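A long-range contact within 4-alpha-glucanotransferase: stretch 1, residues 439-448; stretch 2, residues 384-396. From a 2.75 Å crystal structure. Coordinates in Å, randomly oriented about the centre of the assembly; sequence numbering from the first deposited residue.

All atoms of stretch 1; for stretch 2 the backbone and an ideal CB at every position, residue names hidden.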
# COMPACT_ATOMS: atom_id res chain seq x y z
N THR A 439 18.76 -5.94 16.58
CA THR A 439 19.19 -6.88 15.54
C THR A 439 20.18 -6.22 14.57
O THR A 439 20.26 -5.00 14.45
CB THR A 439 17.99 -7.43 14.76
OG1 THR A 439 17.60 -6.49 13.74
CG2 THR A 439 16.81 -7.70 15.68
N VAL A 440 20.92 -7.06 13.85
CA VAL A 440 21.97 -6.57 12.97
C VAL A 440 21.39 -5.99 11.68
O VAL A 440 22.14 -5.62 10.77
CB VAL A 440 22.97 -7.68 12.64
CG1 VAL A 440 23.50 -8.26 13.92
CG2 VAL A 440 22.32 -8.76 11.80
N SER A 441 20.05 -5.93 11.59
CA SER A 441 19.39 -5.46 10.38
C SER A 441 19.75 -4.01 10.11
O SER A 441 19.89 -3.21 11.03
CB SER A 441 17.86 -5.60 10.52
OG SER A 441 17.39 -6.89 10.15
N GLN A 442 19.90 -3.66 8.82
CA GLN A 442 20.26 -2.28 8.51
C GLN A 442 19.14 -1.32 8.85
O GLN A 442 19.40 -0.20 9.31
CB GLN A 442 20.67 -2.14 7.04
CG GLN A 442 19.54 -2.08 6.01
CD GLN A 442 20.05 -2.09 4.56
OE1 GLN A 442 20.62 -3.08 4.08
NE2 GLN A 442 19.85 -0.97 3.86
N THR A 443 17.88 -1.75 8.69
CA THR A 443 16.71 -0.94 8.98
C THR A 443 15.69 -1.78 9.73
O THR A 443 15.47 -2.94 9.41
CB THR A 443 16.07 -0.38 7.70
OG1 THR A 443 17.08 0.17 6.84
CG2 THR A 443 15.06 0.70 8.05
N THR A 444 15.08 -1.18 10.74
CA THR A 444 13.96 -1.79 11.45
C THR A 444 12.80 -0.80 11.45
O THR A 444 13.01 0.41 11.56
CB THR A 444 14.34 -2.13 12.90
OG1 THR A 444 14.87 -0.96 13.54
CG2 THR A 444 15.36 -3.30 12.94
N ILE A 445 11.59 -1.34 11.30
CA ILE A 445 10.39 -0.52 11.19
C ILE A 445 9.44 -0.88 12.32
O ILE A 445 9.17 -2.06 12.57
CB ILE A 445 9.69 -0.70 9.83
CG1 ILE A 445 10.70 -0.55 8.70
CG2 ILE A 445 8.61 0.32 9.68
CD1 ILE A 445 11.22 0.85 8.59
N THR A 446 8.91 0.14 12.98
CA THR A 446 8.04 -0.04 14.13
C THR A 446 6.61 0.28 13.74
O THR A 446 6.34 1.32 13.12
CB THR A 446 8.50 0.85 15.28
OG1 THR A 446 9.81 0.42 15.68
CG2 THR A 446 7.51 0.75 16.45
N CYS A 447 5.70 -0.63 14.07
CA CYS A 447 4.29 -0.50 13.72
C CYS A 447 3.67 0.50 14.68
O CYS A 447 3.61 0.22 15.88
CB CYS A 447 3.60 -1.85 13.82
SG CYS A 447 3.39 -2.78 12.28
N MET A 448 3.20 1.64 14.16
CA MET A 448 2.69 2.68 15.05
C MET A 448 1.66 2.14 16.05
O MET A 448 1.50 2.73 17.13
CB MET A 448 2.09 3.83 14.22
CG MET A 448 1.45 4.95 15.03
SD MET A 448 2.62 5.87 16.06
CE MET A 448 3.73 6.46 14.83
N UNK A 384 19.34 -14.89 13.36
CA UNK A 384 19.63 -15.35 12.01
C UNK A 384 19.53 -14.22 10.99
O UNK A 384 19.65 -14.47 9.78
CB UNK A 384 18.68 -16.48 11.63
N UNK A 385 19.31 -12.99 11.45
CA UNK A 385 19.21 -11.87 10.55
C UNK A 385 20.60 -11.45 10.09
O UNK A 385 21.59 -11.64 10.81
CB UNK A 385 18.48 -10.70 11.22
N UNK A 386 20.68 -10.91 8.88
CA UNK A 386 21.91 -10.29 8.40
C UNK A 386 21.62 -8.81 8.11
O UNK A 386 20.50 -8.33 8.26
CB UNK A 386 22.44 -11.01 7.16
N UNK A 387 22.67 -8.08 7.73
CA UNK A 387 22.54 -6.64 7.60
C UNK A 387 21.60 -6.27 6.46
O UNK A 387 20.76 -5.38 6.61
CB UNK A 387 23.91 -6.00 7.38
N UNK A 388 21.70 -6.96 5.33
CA UNK A 388 20.89 -6.63 4.15
C UNK A 388 19.47 -7.19 4.27
O UNK A 388 19.03 -8.01 3.46
CB UNK A 388 21.56 -7.17 2.88
N UNK A 389 18.77 -6.74 5.31
CA UNK A 389 17.36 -7.05 5.53
C UNK A 389 16.70 -5.87 6.23
O UNK A 389 17.36 -5.05 6.88
CB UNK A 389 17.20 -8.33 6.35
N UNK A 390 15.37 -5.80 6.10
CA UNK A 390 14.53 -4.82 6.78
C UNK A 390 13.70 -5.57 7.80
O UNK A 390 12.86 -6.39 7.42
CB UNK A 390 13.64 -4.05 5.80
N UNK A 391 13.88 -5.31 9.08
CA UNK A 391 13.21 -6.12 10.09
C UNK A 391 11.99 -5.41 10.65
O UNK A 391 12.04 -4.21 10.95
CB UNK A 391 14.18 -6.47 11.22
N UNK A 392 10.88 -6.16 10.77
CA UNK A 392 9.62 -5.72 11.35
C UNK A 392 9.30 -6.57 12.57
O UNK A 392 9.71 -7.73 12.67
CB UNK A 392 8.49 -5.80 10.32
N UNK A 393 8.56 -5.97 13.50
CA UNK A 393 7.91 -6.75 14.53
C UNK A 393 6.75 -7.51 13.93
O UNK A 393 6.65 -8.74 14.06
CB UNK A 393 7.44 -5.86 15.68
N UNK A 394 5.89 -6.79 13.23
CA UNK A 394 4.93 -7.39 12.35
C UNK A 394 4.74 -6.41 11.22
O UNK A 394 5.27 -5.30 11.25
CB UNK A 394 3.62 -7.72 13.06
N UNK A 395 4.01 -6.84 10.21
CA UNK A 395 3.56 -5.91 9.20
C UNK A 395 2.04 -5.78 9.27
O UNK A 395 1.38 -6.37 10.13
CB UNK A 395 4.01 -6.36 7.81
N UNK A 396 1.50 -4.97 8.37
CA UNK A 396 0.09 -4.63 8.40
C UNK A 396 -0.81 -5.83 8.22
O UNK A 396 -2.02 -5.72 8.48
CB UNK A 396 -0.22 -3.59 7.32

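Position 384 has nothing of stretch 1 within 5.5 Å of its ideal CB; it is Asn384.

At 385 the CB points toward stretch 1 and lies 4.1 Å from Ser441 OG and 4.3 Å from Val440 CG2, with the CB of Thr439 a little beyond. Several broad side chains would suit, aliphatic or aromatic. The residue is Tyr385, chi1 m, whose ring takes Thr439 at its edge, CD2 to Thr439 CB 3.8 Å, while its CB packs on Val440 CG2.

Position 386 points away and could hold almost anything; Thr386 is found.

At 387 the CB points sideways, 3.8 Å from Val440 O, and its backbone O accepts from Gln442 N at 2.9 Å. A long polar side chain could reach the end of Gln442. Glu387 does, its end coming nearer to stretch 1 than its CB direction suggests.

Position 388 points away, and many residues would do; Asn388 occupies it.

The CB of 389 is sideways and 4.1 Å from Ser441 OG, a hydroxyl that can donate or accept. A small polar residue fits, Ser or Thr above all, and the extended backbone favours the branched one. Thr389 uses chi1 p: Ser441 OG donates to Thr389 OG1 at 2.7 Å, and Thr389 OG1 in turn donates to Thr386 O at 2.9 Å.

The two strands run parallel, their directions 25° apart. Position 390 shares a sheet face with Thr443 and Ile445, and its ideal CB is 5.4 Å from Ile445 CG1, leaving room for Val, Ile or Leu. Ile390 fills it, CG2 resting 3.9 Å from Ile445 CG1 and CD1 3.8 Å from Thr443 CB.

Position 391 is tight: on the face of Thr444, its ideal CB already lies 3.4 Å from Ser441 OG and 3.8 Å from Thr444 CG2. Small residues suit, and Ala391 is there. Its backbone is bonded on both sides, N donating to Thr443 O and O accepting from Ile445 N, both at 2.9 Å.

At 392 the CB returns to the face of Ile445, 4.4 Å from Ile445 O. A large apolar or aromatic group could reach that isoleucine; Tyr392 does, CE2 3.4 Å from Ile445 CB.

Beyond, the strands part. The CB of 393 points toward stretch 1 but is 5.2 Å from Ile445 O, so small or medium side chains would suit; Ala393 is there. At 394, phi/psi of -148/172 would admit other residues; Gly394 brings its O 3.3 Å from Cys447 SG. Positions 395 and 396 are little constrained here: Thr395 and His396.

Stretch 2, residues 384-396: NYTENTIAYAGTH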
# COMPACT_ATOMS: atom_id res chain seq x y z
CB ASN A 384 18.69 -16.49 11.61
CG ASN A 384 18.99 -17.76 12.33
OD1 ASN A 384 18.09 -18.48 12.78
ND2 ASN A 384 20.28 -18.06 12.47
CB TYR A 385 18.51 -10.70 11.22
CG TYR A 385 17.12 -10.99 11.72
CD1 TYR A 385 16.48 -12.19 11.42
CD2 TYR A 385 16.43 -10.06 12.49
CE1 TYR A 385 15.19 -12.46 11.88
CE2 TYR A 385 15.16 -10.32 12.97
CZ TYR A 385 14.53 -11.51 12.65
OH TYR A 385 13.24 -11.76 13.11
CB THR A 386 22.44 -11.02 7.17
OG1 THR A 386 21.85 -10.46 6.00
CG2 THR A 386 22.09 -12.50 7.25
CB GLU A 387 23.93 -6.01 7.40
CG GLU A 387 23.94 -4.57 6.89
CD GLU A 387 24.00 -4.50 5.37
OE1 GLU A 387 23.07 -3.93 4.76
OE2 GLU A 387 24.97 -5.03 4.78
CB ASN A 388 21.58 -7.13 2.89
CG ASN A 388 21.05 -6.49 1.65
OD1 ASN A 388 20.65 -5.33 1.66
ND2 ASN A 388 21.04 -7.25 0.54
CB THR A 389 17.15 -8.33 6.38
OG1 THR A 389 17.65 -8.13 7.71
CG2 THR A 389 17.82 -9.57 5.77
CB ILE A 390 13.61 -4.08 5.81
CG1 ILE A 390 14.37 -3.55 4.59
CG2 ILE A 390 12.82 -3.02 6.54
CD1 ILE A 390 15.69 -2.89 4.92
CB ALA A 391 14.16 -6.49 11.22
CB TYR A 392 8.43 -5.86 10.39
CG TYR A 392 8.63 -5.12 9.11
CD1 TYR A 392 9.32 -5.70 8.07
CD2 TYR A 392 8.17 -3.83 8.96
CE1 TYR A 392 9.53 -5.03 6.90
CE2 TYR A 392 8.38 -3.13 7.80
CZ TYR A 392 9.06 -3.74 6.77
OH TYR A 392 9.26 -3.06 5.60
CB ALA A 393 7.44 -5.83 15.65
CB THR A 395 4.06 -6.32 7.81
OG1 THR A 395 3.92 -5.20 6.92
CG2 THR A 395 3.29 -7.54 7.28
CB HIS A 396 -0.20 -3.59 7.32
CG HIS A 396 0.07 -4.07 5.93
ND1 HIS A 396 1.28 -3.90 5.31
CD2 HIS A 396 -0.73 -4.71 5.04
CE1 HIS A 396 1.23 -4.42 4.09
NE2 HIS A 396 0.02 -4.91 3.90
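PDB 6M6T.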